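Local atomic coordinates of SusD-like protein BACOVA_02651 (Bacteroides ovatus, PDB entry 5E75), a protein that binds polysaccharide at the bacterial cell surface and probably holds xyloglucan before it is transported into the periplasm for degradation. Residues Ser77-Val82 with Arg126-Val131; Tyr28-Phe33 with Val83-Ser88; Thr270-Gly275 with Ser312-Lys317; Leu266-Glu271 with Gly319-Lys324. All coordinates share one frame; numbering follows the deposited sequence.

Interaction 1. Residues Ser77-Val82 with Arg126-Val131. With EDO (1,2-ethanediol), chain C.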
# COMPACT_ATOMS: atom_id res chain seq x y z
N SER A 77 -0.75 -12.00 -11.79
CA SER A 77 -1.53 -11.59 -12.96
C SER A 77 -1.76 -10.09 -13.01
O SER A 77 -1.62 -9.47 -14.06
CB SER A 77 -2.90 -12.29 -12.98
OG SER A 77 -3.68 -11.86 -14.10
N GLY A 78 -2.15 -9.50 -11.88
CA GLY A 78 -2.41 -8.08 -11.81
C GLY A 78 -1.21 -7.22 -12.11
O GLY A 78 -1.27 -6.30 -12.93
N PHE A 79 -0.07 -7.51 -11.46
CA PHE A 79 1.11 -6.71 -11.69
C PHE A 79 1.57 -6.88 -13.13
O PHE A 79 1.95 -5.89 -13.76
CB PHE A 79 2.23 -7.09 -10.71
CG PHE A 79 1.92 -6.79 -9.27
CD1 PHE A 79 1.50 -5.52 -8.86
CD2 PHE A 79 2.04 -7.77 -8.31
CE1 PHE A 79 1.21 -5.26 -7.51
CE2 PHE A 79 1.75 -7.51 -6.98
CZ PHE A 79 1.34 -6.26 -6.58
N TYR A 80 1.54 -8.10 -13.66
CA TYR A 80 1.92 -8.28 -15.06
C TYR A 80 0.91 -7.67 -16.03
O TYR A 80 1.28 -7.30 -17.13
CB TYR A 80 2.26 -9.75 -15.40
CG TYR A 80 3.70 -10.03 -15.04
CD1 TYR A 80 4.73 -9.50 -15.80
CD2 TYR A 80 4.05 -10.76 -13.90
CE1 TYR A 80 6.04 -9.70 -15.48
CE2 TYR A 80 5.39 -10.96 -13.57
CZ TYR A 80 6.37 -10.43 -14.38
OH TYR A 80 7.70 -10.62 -14.06
N SER A 81 -0.34 -7.51 -15.61
CA SER A 81 -1.31 -6.78 -16.42
C SER A 81 -0.93 -5.30 -16.53
O SER A 81 -1.06 -4.68 -17.59
CB SER A 81 -2.72 -6.92 -15.84
OG SER A 81 -3.24 -8.22 -16.04
N VAL A 82 -0.44 -4.72 -15.44
CA VAL A 82 0.07 -3.36 -15.49
C VAL A 82 1.27 -3.27 -16.45
O VAL A 82 1.34 -2.36 -17.29
CB VAL A 82 0.48 -2.82 -14.08
CG1 VAL A 82 1.03 -1.41 -14.19
CG2 VAL A 82 -0.70 -2.83 -13.12
N ARG A 126 9.30 -6.57 -3.84
CA ARG A 126 9.12 -6.70 -2.39
C ARG A 126 8.04 -7.74 -2.05
O ARG A 126 7.45 -7.66 -0.95
CB ARG A 126 8.79 -5.29 -1.79
CG ARG A 126 9.87 -4.11 -2.07
CD ARG A 126 9.37 -2.64 -1.72
NE ARG A 126 8.30 -2.20 -2.59
CZ ARG A 126 7.49 -1.19 -2.34
NH1 ARG A 126 7.60 -0.51 -1.20
NH2 ARG A 126 6.51 -0.91 -3.18
N ILE A 127 7.73 -8.65 -2.99
CA ILE A 127 6.89 -9.85 -2.79
C ILE A 127 7.68 -11.11 -3.15
O ILE A 127 7.84 -12.00 -2.32
CB ILE A 127 5.59 -9.81 -3.66
CG1 ILE A 127 4.70 -8.66 -3.25
CG2 ILE A 127 4.82 -11.16 -3.57
CD1 ILE A 127 3.61 -8.31 -4.28
N TRP A 128 8.18 -11.16 -4.38
CA TRP A 128 8.93 -12.31 -4.90
C TRP A 128 10.44 -12.08 -4.98
O TRP A 128 11.20 -13.05 -4.90
CB TRP A 128 8.43 -12.70 -6.31
CG TRP A 128 7.04 -13.25 -6.29
CD1 TRP A 128 6.68 -14.51 -5.90
CD2 TRP A 128 5.83 -12.57 -6.63
NE1 TRP A 128 5.31 -14.66 -5.97
CE2 TRP A 128 4.77 -13.49 -6.43
CE3 TRP A 128 5.53 -11.29 -7.09
CZ2 TRP A 128 3.44 -13.15 -6.65
CZ3 TRP A 128 4.21 -10.96 -7.33
CH2 TRP A 128 3.18 -11.89 -7.11
N GLY A 129 10.87 -10.83 -5.13
CA GLY A 129 12.29 -10.53 -5.34
C GLY A 129 12.58 -10.57 -6.83
O GLY A 129 12.09 -9.73 -7.56
N PRO A 130 13.35 -11.57 -7.31
CA PRO A 130 13.55 -11.69 -8.75
C PRO A 130 12.23 -11.86 -9.47
O PRO A 130 11.35 -12.60 -9.02
CB PRO A 130 14.42 -12.96 -8.88
CG PRO A 130 15.09 -13.10 -7.54
CD PRO A 130 14.08 -12.61 -6.55
N VAL A 131 12.08 -11.18 -10.60
CA VAL A 131 10.91 -11.36 -11.47
C VAL A 131 11.37 -11.20 -12.92
O VAL A 131 12.53 -10.85 -13.15
CB VAL A 131 9.76 -10.35 -11.14
CG1 VAL A 131 9.11 -10.69 -9.80
CG2 VAL A 131 10.26 -8.92 -11.17
C1 EDO C . 5.49 2.37 -4.51
O1 EDO C . 5.45 1.92 -3.16
C2 EDO C . 4.61 1.50 -5.40
O2 EDO C . 5.31 0.34 -5.85

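Interaction 2. Residues Tyr28-Phe33 with Val83-Ser88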
# COMPACT_ATOMS: atom_id res chain seq x y z
N TYR A 28 -4.75 3.44 -14.87
CA TYR A 28 -5.06 3.83 -13.50
C TYR A 28 -6.16 2.98 -12.87
O TYR A 28 -6.47 3.18 -11.70
CB TYR A 28 -5.51 5.29 -13.46
CG TYR A 28 -4.44 6.31 -13.82
CD1 TYR A 28 -4.13 6.62 -15.14
CD2 TYR A 28 -3.77 6.99 -12.82
CE1 TYR A 28 -3.16 7.57 -15.45
CE2 TYR A 28 -2.80 7.93 -13.12
CZ TYR A 28 -2.50 8.22 -14.42
OH TYR A 28 -1.52 9.15 -14.66
N ASN A 29 -6.76 2.05 -13.61
CA ASN A 29 -7.82 1.23 -13.04
C ASN A 29 -7.82 -0.20 -13.58
O ASN A 29 -7.37 -1.11 -12.89
CB ASN A 29 -9.21 1.91 -13.13
CG ASN A 29 -9.49 2.60 -14.47
OD1 ASN A 29 -9.37 2.00 -15.54
ND2 ASN A 29 -9.92 3.85 -14.39
N ARG A 30 -8.28 -0.39 -14.81
CA ARG A 30 -8.33 -1.71 -15.41
C ARG A 30 -7.01 -2.49 -15.25
O ARG A 30 -7.02 -3.68 -14.96
CB ARG A 30 -8.71 -1.57 -16.89
CG ARG A 30 -8.83 -2.87 -17.63
CD ARG A 30 -9.34 -2.62 -19.04
NE ARG A 30 -9.55 -3.88 -19.75
CZ ARG A 30 -10.27 -4.02 -20.85
NH1 ARG A 30 -10.88 -2.97 -21.40
NH2 ARG A 30 -10.39 -5.22 -21.41
N ALA A 31 -5.89 -1.81 -15.47
CA ALA A 31 -4.59 -2.46 -15.36
C ALA A 31 -4.35 -3.11 -14.00
O ALA A 31 -3.74 -4.17 -13.93
CB ALA A 31 -3.51 -1.47 -15.66
N TRP A 32 -4.85 -2.46 -12.94
CA TRP A 32 -4.61 -2.86 -11.55
C TRP A 32 -5.69 -3.78 -11.00
O TRP A 32 -5.56 -4.30 -9.88
CB TRP A 32 -4.53 -1.61 -10.68
CG TRP A 32 -3.32 -0.77 -10.93
CD1 TRP A 32 -3.26 0.34 -11.73
CD2 TRP A 32 -2.00 -0.96 -10.41
NE1 TRP A 32 -1.97 0.83 -11.76
CE2 TRP A 32 -1.18 0.06 -10.94
CE3 TRP A 32 -1.43 -1.91 -9.56
CZ2 TRP A 32 0.19 0.15 -10.64
CZ3 TRP A 32 -0.08 -1.81 -9.26
CH2 TRP A 32 0.71 -0.78 -9.79
N PHE A 33 -6.75 -4.00 -11.76
CA PHE A 33 -7.94 -4.66 -11.24
C PHE A 33 -7.67 -6.05 -10.64
O PHE A 33 -8.19 -6.36 -9.57
CB PHE A 33 -9.02 -4.74 -12.34
CG PHE A 33 -10.31 -5.34 -11.86
CD1 PHE A 33 -11.27 -4.57 -11.22
CD2 PHE A 33 -10.55 -6.69 -12.05
CE1 PHE A 33 -12.45 -5.14 -10.77
CE2 PHE A 33 -11.73 -7.26 -11.59
CZ PHE A 33 -12.67 -6.48 -10.96
N VAL A 83 2.21 -4.19 -16.31
CA VAL A 83 3.40 -4.17 -17.14
C VAL A 83 3.02 -4.29 -18.61
O VAL A 83 3.49 -3.51 -19.44
CB VAL A 83 4.37 -5.31 -16.76
CG1 VAL A 83 5.53 -5.42 -17.76
CG2 VAL A 83 4.88 -5.12 -15.31
N THR A 84 2.18 -5.27 -18.95
CA THR A 84 1.87 -5.49 -20.36
C THR A 84 0.98 -4.37 -20.91
O THR A 84 1.14 -3.99 -22.07
CB THR A 84 1.28 -6.87 -20.62
OG1 THR A 84 0.08 -7.01 -19.91
CG2 THR A 84 2.24 -7.97 -20.20
N MET A 85 0.06 -3.83 -20.11
CA MET A 85 -0.67 -2.64 -20.58
C MET A 85 0.25 -1.44 -20.84
O MET A 85 0.09 -0.70 -21.82
CB MET A 85 -1.80 -2.23 -19.64
CG MET A 85 -2.65 -1.12 -20.27
SD MET A 85 -4.02 -0.52 -19.29
CE MET A 85 -5.00 -1.99 -19.17
N ALA A 86 1.19 -1.20 -19.93
CA ALA A 86 2.18 -0.14 -20.11
C ALA A 86 2.93 -0.35 -21.43
O ALA A 86 3.12 0.59 -22.21
CB ALA A 86 3.16 -0.13 -18.93
N ASN A 87 3.37 -1.58 -21.66
CA ASN A 87 4.09 -1.89 -22.90
C ASN A 87 3.22 -1.63 -24.14
O ASN A 87 3.69 -1.09 -25.15
CB ASN A 87 4.60 -3.33 -22.88
CG ASN A 87 5.65 -3.57 -21.82
OD1 ASN A 87 6.21 -2.62 -21.26
ND2 ASN A 87 5.93 -4.83 -21.55
N SER A 88 1.94 -1.98 -24.05
CA SER A 88 1.02 -1.74 -25.16
C SER A 88 0.83 -0.26 -25.42
O SER A 88 0.79 0.17 -26.58
CB SER A 88 -0.31 -2.41 -24.90
OG SER A 88 -0.20 -3.82 -24.97

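Interaction 3. Residues Thr270-Gly275 with Ser312-Lys317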
# COMPACT_ATOMS: atom_id res chain seq x y z
N THR A 270 -23.72 -4.52 7.75
CA THR A 270 -24.58 -3.62 6.99
C THR A 270 -24.89 -2.33 7.74
O THR A 270 -25.32 -1.35 7.14
CB THR A 270 -25.90 -4.30 6.61
OG1 THR A 270 -26.57 -4.73 7.82
CG2 THR A 270 -25.65 -5.49 5.73
N GLU A 271 -24.63 -2.30 9.05
CA GLU A 271 -24.87 -1.09 9.81
C GLU A 271 -23.93 0.06 9.41
O GLU A 271 -24.21 1.21 9.73
CB GLU A 271 -24.75 -1.38 11.31
CG GLU A 271 -23.34 -1.59 11.83
CD GLU A 271 -23.28 -2.38 13.14
OE1 GLU A 271 -23.71 -3.56 13.15
OE2 GLU A 271 -22.81 -1.83 14.16
N VAL A 272 -22.83 -0.26 8.72
CA VAL A 272 -21.90 0.77 8.24
C VAL A 272 -21.80 0.81 6.71
O VAL A 272 -20.88 1.41 6.16
CB VAL A 272 -20.48 0.65 8.87
CG1 VAL A 272 -20.58 0.89 10.38
CG2 VAL A 272 -19.83 -0.70 8.56
N THR A 273 -22.76 0.19 6.03
CA THR A 273 -22.82 0.23 4.58
C THR A 273 -24.20 0.65 4.07
O THR A 273 -24.49 0.50 2.88
CB THR A 273 -22.55 -1.14 3.95
OG1 THR A 273 -23.60 -2.02 4.35
CG2 THR A 273 -21.20 -1.70 4.38
N GLY A 274 -25.05 1.17 4.95
CA GLY A 274 -26.39 1.58 4.54
C GLY A 274 -27.25 0.42 4.05
O GLY A 274 -28.16 0.62 3.23
N GLY A 275 -26.95 -0.78 4.52
CA GLY A 275 -27.70 -1.96 4.14
C GLY A 275 -27.11 -2.77 3.00
O GLY A 275 -27.60 -3.84 2.67
N SER A 312 -19.18 11.07 12.89
CA SER A 312 -20.25 11.97 12.47
C SER A 312 -20.62 11.79 11.01
O SER A 312 -21.72 12.17 10.59
CB SER A 312 -19.84 13.41 12.70
OG SER A 312 -18.69 13.72 11.95
N TYR A 313 -19.71 11.19 10.24
CA TYR A 313 -19.80 11.15 8.79
C TYR A 313 -20.19 9.76 8.23
O TYR A 313 -20.18 9.55 7.01
CB TYR A 313 -18.48 11.64 8.18
CG TYR A 313 -17.24 10.85 8.56
CD1 TYR A 313 -16.49 11.17 9.69
CD2 TYR A 313 -16.80 9.80 7.77
CE1 TYR A 313 -15.34 10.45 10.03
CE2 TYR A 313 -15.67 9.07 8.11
CZ TYR A 313 -14.94 9.40 9.23
OH TYR A 313 -13.80 8.67 9.53
N ILE A 314 -20.52 8.85 9.15
CA ILE A 314 -21.06 7.54 8.82
C ILE A 314 -22.47 7.48 9.42
O ILE A 314 -22.67 7.95 10.53
CB ILE A 314 -20.18 6.41 9.42
CG1 ILE A 314 -18.73 6.51 8.91
CG2 ILE A 314 -20.77 5.04 9.12
CD1 ILE A 314 -18.58 6.28 7.40
N CYS A 315 -23.44 6.93 8.69
CA CYS A 315 -24.84 6.92 9.12
C CYS A 315 -25.29 8.34 9.42
O CYS A 315 -25.89 8.61 10.48
CB CYS A 315 -25.05 6.05 10.35
SG CYS A 315 -24.53 4.36 10.09
N ILE A 316 -25.03 9.24 8.49
CA ILE A 316 -25.29 10.66 8.68
C ILE A 316 -26.78 10.93 8.91
O ILE A 316 -27.13 11.79 9.72
CB ILE A 316 -24.79 11.49 7.47
CG1 ILE A 316 -23.26 11.40 7.34
CG2 ILE A 316 -25.22 12.94 7.59
CD1 ILE A 316 -22.71 12.03 6.07
N LYS A 317 -27.64 10.18 8.22
CA LYS A 317 -29.10 10.32 8.37
C LYS A 317 -29.62 9.83 9.72
O LYS A 317 -30.78 10.09 10.06
CB LYS A 317 -29.83 9.54 7.28
CG LYS A 317 -29.65 10.06 5.88
CD LYS A 317 -30.40 9.19 4.87
CE LYS A 317 -29.98 7.72 4.94
NZ LYS A 317 -30.59 6.93 3.84

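Interaction 4. Residues Leu266-Glu271 with Gly319-Lys324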
# COMPACT_ATOMS: atom_id res chain seq x y z
N LEU A 266 -14.21 -5.75 3.18
CA LEU A 266 -13.67 -4.89 4.23
C LEU A 266 -14.72 -4.55 5.29
O LEU A 266 -14.41 -4.49 6.48
CB LEU A 266 -13.13 -3.59 3.64
CG LEU A 266 -11.99 -3.72 2.61
CD1 LEU A 266 -11.60 -2.34 2.09
CD2 LEU A 266 -10.78 -4.42 3.21
N ALA A 267 -15.96 -4.36 4.87
CA ALA A 267 -17.03 -3.93 5.77
C ALA A 267 -17.60 -5.10 6.59
O ALA A 267 -17.96 -6.13 6.03
CB ALA A 267 -18.16 -3.22 4.99
N PHE A 268 -17.68 -4.92 7.90
CA PHE A 268 -18.03 -5.99 8.83
C PHE A 268 -19.54 -6.17 9.03
O PHE A 268 -19.99 -7.23 9.48
CB PHE A 268 -17.37 -5.76 10.20
CG PHE A 268 -18.09 -4.77 11.07
CD1 PHE A 268 -17.96 -3.40 10.87
CD2 PHE A 268 -18.89 -5.20 12.12
CE1 PHE A 268 -18.61 -2.49 11.69
CE2 PHE A 268 -19.55 -4.30 12.93
CZ PHE A 268 -19.41 -2.94 12.72
N SER A 269 -20.31 -5.13 8.71
CA SER A 269 -21.74 -5.13 8.99
C SER A 269 -22.50 -4.15 8.12
O SER A 269 -22.00 -3.06 7.82
CB SER A 269 -21.98 -4.75 10.44
OG SER A 269 -23.38 -4.55 10.66
N THR A 270 -23.72 -4.52 7.75
CA THR A 270 -24.58 -3.62 6.99
C THR A 270 -24.89 -2.33 7.74
O THR A 270 -25.32 -1.35 7.14
CB THR A 270 -25.90 -4.30 6.61
OG1 THR A 270 -26.57 -4.73 7.82
CG2 THR A 270 -25.65 -5.49 5.73
N GLU A 271 -24.63 -2.30 9.05
CA GLU A 271 -24.87 -1.09 9.81
C GLU A 271 -23.93 0.06 9.41
O GLU A 271 -24.21 1.21 9.73
CB GLU A 271 -24.75 -1.38 11.31
CG GLU A 271 -23.34 -1.59 11.83
CD GLU A 271 -23.28 -2.38 13.14
OE1 GLU A 271 -23.71 -3.56 13.15
OE2 GLU A 271 -22.81 -1.83 14.16
N GLY A 319 -27.77 10.51 12.54
CA GLY A 319 -27.03 11.34 13.50
C GLY A 319 -25.60 10.89 13.78
O GLY A 319 -25.03 11.21 14.82
N GLY A 320 -25.03 10.15 12.84
CA GLY A 320 -23.71 9.60 13.02
C GLY A 320 -23.77 8.18 13.55
O GLY A 320 -24.85 7.67 13.85
N TYR A 321 -22.62 7.54 13.66
CA TYR A 321 -22.51 6.14 14.02
C TYR A 321 -21.55 5.93 15.17
O TYR A 321 -20.43 6.46 15.18
CB TYR A 321 -21.99 5.32 12.82
CG TYR A 321 -21.70 3.87 13.15
CD1 TYR A 321 -22.72 2.95 13.28
CD2 TYR A 321 -20.41 3.43 13.34
CE1 TYR A 321 -22.45 1.63 13.60
CE2 TYR A 321 -20.13 2.13 13.65
CZ TYR A 321 -21.14 1.23 13.78
OH TYR A 321 -20.84 -0.08 14.09
N THR A 322 -21.98 5.13 16.15
CA THR A 322 -21.13 4.70 17.24
C THR A 322 -20.96 3.19 17.13
O THR A 322 -21.94 2.45 17.08
CB THR A 322 -21.77 5.01 18.60
OG1 THR A 322 -21.95 6.43 18.71
CG2 THR A 322 -20.89 4.54 19.73
N TYR A 323 -19.72 2.72 17.11
CA TYR A 323 -19.46 1.29 17.14
C TYR A 323 -19.67 0.76 18.55
O TYR A 323 -19.06 1.25 19.50
CB TYR A 323 -18.02 1.00 16.68
CG TYR A 323 -17.64 -0.46 16.79
CD1 TYR A 323 -18.20 -1.41 15.95
CD2 TYR A 323 -16.71 -0.89 17.72
CE1 TYR A 323 -17.86 -2.75 16.06
CE2 TYR A 323 -16.34 -2.21 17.81
CZ TYR A 323 -16.92 -3.14 16.99
OH TYR A 323 -16.57 -4.46 17.11
N LYS A 324 -20.53 -0.24 18.68
CA LYS A 324 -20.91 -0.75 20.00
C LYS A 324 -20.48 -2.20 20.22
O LYS A 324 -20.81 -2.80 21.25
CB LYS A 324 -22.42 -0.61 20.20
CG LYS A 324 -22.84 0.84 20.23
CD LYS A 324 -24.34 1.01 20.25
CE LYS A 324 -24.71 2.48 20.25
NZ LYS A 324 -26.18 2.69 20.38
O HOH W 1 -22.13 -1.98 16.74

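Interaction 1. Residues Ser77-Val82 with Arg126-Val131
Y80 on helix 70-95 and V131 in the loop after helix 103-125 have the closest backbones, with CA atoms 10.2 Å apart, so side chains must bridge the gap. F79 does most of this. Its CG lies anti to the carbonyl carbon (chi1 -65°), and the ring reaches out from the helix. F79 CE2 meets I127 CD1 at 3.4 Å; the methyl comes in obliquely to the ring. F79 CD2 approaches W128 CZ3 at 4.0 Å, and there the two rings meet edge against edge. I127 works in two directions: CD1 faces F79, while CG2 lies over the centre of the W128 ring, 3.4 Å above its plane. These residues belong to the helical part of the SusD fold, whose family is grouped with TPR proteins. Here a loop leaving one long helix folds back against the helix before it. Y423 of helix 421-431 also touches F79 and I127. The indole of W128 is fixed by a bond from NE1 to P496 O and by the nearly parallel ring of Y497. Further along, Y80 OH lies 3.6 Å from V131 CB and is hydrogen-bonded to I132 O. R126 does not touch residues 77-82; its NH2 donates to O1 of an ethanediol at 3.0 Å, met at the guanidinium edge. That molecule, probably from the crystallisation liquor, also bonds C119 O.

Interaction 2. Residues Tyr28-Phe33 with Val83-Ser88
M85 of helix 70-95 reaches across to A31, and their CA atoms are 6.5 Å apart. The first two torsions of M85 are both extended: CG is anti to the backbone N (chi1 -172°), and the chain runs straight on to sulfur. It bends only at the last bond (chi3 -63°), which turns the methyl along the opposing backbone. As a result SD and CE both lie on the A31 methyl. A31 CB is 3.8 Å from M85 SD, and M85 CE is 3.8 Å from A31 N. The same methyl comes within 4.2 Å of R30 CG, at the outer margin of the contact. R30 is stretched out, with its first three torsions near 180°. Only the start of its chain therefore takes part, and the guanidinium goes on to a cation-pi contact with Y257. The side-chain contact is apolar. L27 also touches M85, and V82, one turn earlier on the helix, packs against A31. Several bonds within residues 28-33 hold the turn. N29 OD1 accepts from R30 N at 2.7 Å, in the carbonyl plane and on a lone pair. W32 N bonds back to N29 O at 2.9 Å, and F33 N reaches R30 O at 3.2 Å, a longer bond. In the turn held by these bonds, the CB of A31 points toward the helix. This is helix-to-loop packing within the helical part of the SusD fold: the turn between helices 17-24 and 33-36 rests on the long helix 70-95.

Interaction 3. Residues Thr270-Gly275 with Ser312-Lys317
The loop that joins strands 310-311 and 321-322 of a small beta hairpin meets residues 270-275 through C315 and I314. C315 SG comes within 3.2 Å of E271 O, a close sulfur-to-carbonyl approach. SG lies anti to the carbonyl carbon of its own residue (chi1 -58°). The backbone of C315 adopts a left-handed helical conformation, with phi 54° and psi 50°. Both oxygens of D340 accept from this part of the loop: OD2 from C315 N and OD1 from I316 N. These two bonds probably help to hold the bend from which SG projects. Beside the sulfur, V272 CG1 and I314 CG2 touch at 4.3 Å, a light apolar contact between branch methyls. The Y321 side chain touches V272, I314 and C315 together. On the other side of the contact, T270 O accepts two backbone bonds, from T273 N at 3.2 Å and from G275 N at 3.1 Å. These close a tight turn that passes through G274 and G275, both with positive phi. The contact is loop-to-loop packing, in which the long connection of a two-stranded antiparallel hairpin lies against a neighbouring turn.

Interaction 4. Residues Leu266-Glu271 with Gly319-Lys324
F268 and Y323 form the packed side of this contact. The edge of Y323 points toward the face of F268 in an offset edge-to-face pair, with ring centroids 5.6 Å apart and planes at 80°. The closest atoms are F268 CZ and Y323 CE1, at 3.7 Å. Y321 comes to F268 from the opposite direction and sets its OH at the ring edge, 3.5 Å from F268 CZ. P329 touches both F268 and Y323. The exposed E271 forms the polar side, which is open to water. Y321 OH donates to E271 OE2 at 2.6 Å, on the anti side and 28° out of the carboxylate plane. A water also donates to E271 OE2, at 2.7 Å, and accepts from K324 N, so it bridges the two segments on the solvent side. E271 OE1 accepts from S269 OG at 2.7 Å. Both carboxylate oxygens are therefore engaged, which fixes the rotation of the group and would probably help to keep it ionised. S269 OG in turn accepts from E271 N in a nearly straight bond (170°). The bond from E271 N to S269 OG makes an ST turn, which lies against strand 321-322, one arm of the two-stranded antiparallel hairpin with 310-311.

From the N terminus, residues 28-33 open interaction 2, which closes at 83-88. Residues 77-82 start interaction 1 before that, and it closes at 126-131, so the two loops cross. Both use helix 70-95, and they touch where F79 packs on W32. Together they tie the turn between helices 17-24 and 33-36, and the loop after helix 103-125, to helix 70-95. Interactions 3 and 4 start from one stretch, 266-275; interaction 3 closes the shorter loop, at 312-317, and interaction 4 the slightly longer one, at 319-324. Both tie the loop after helix 263-266 to the hairpin 310-311/321-322, and a probable hydrogen bond joins C315 O to G320 N. Interactions 1 and 3 have centres about 37 Å apart.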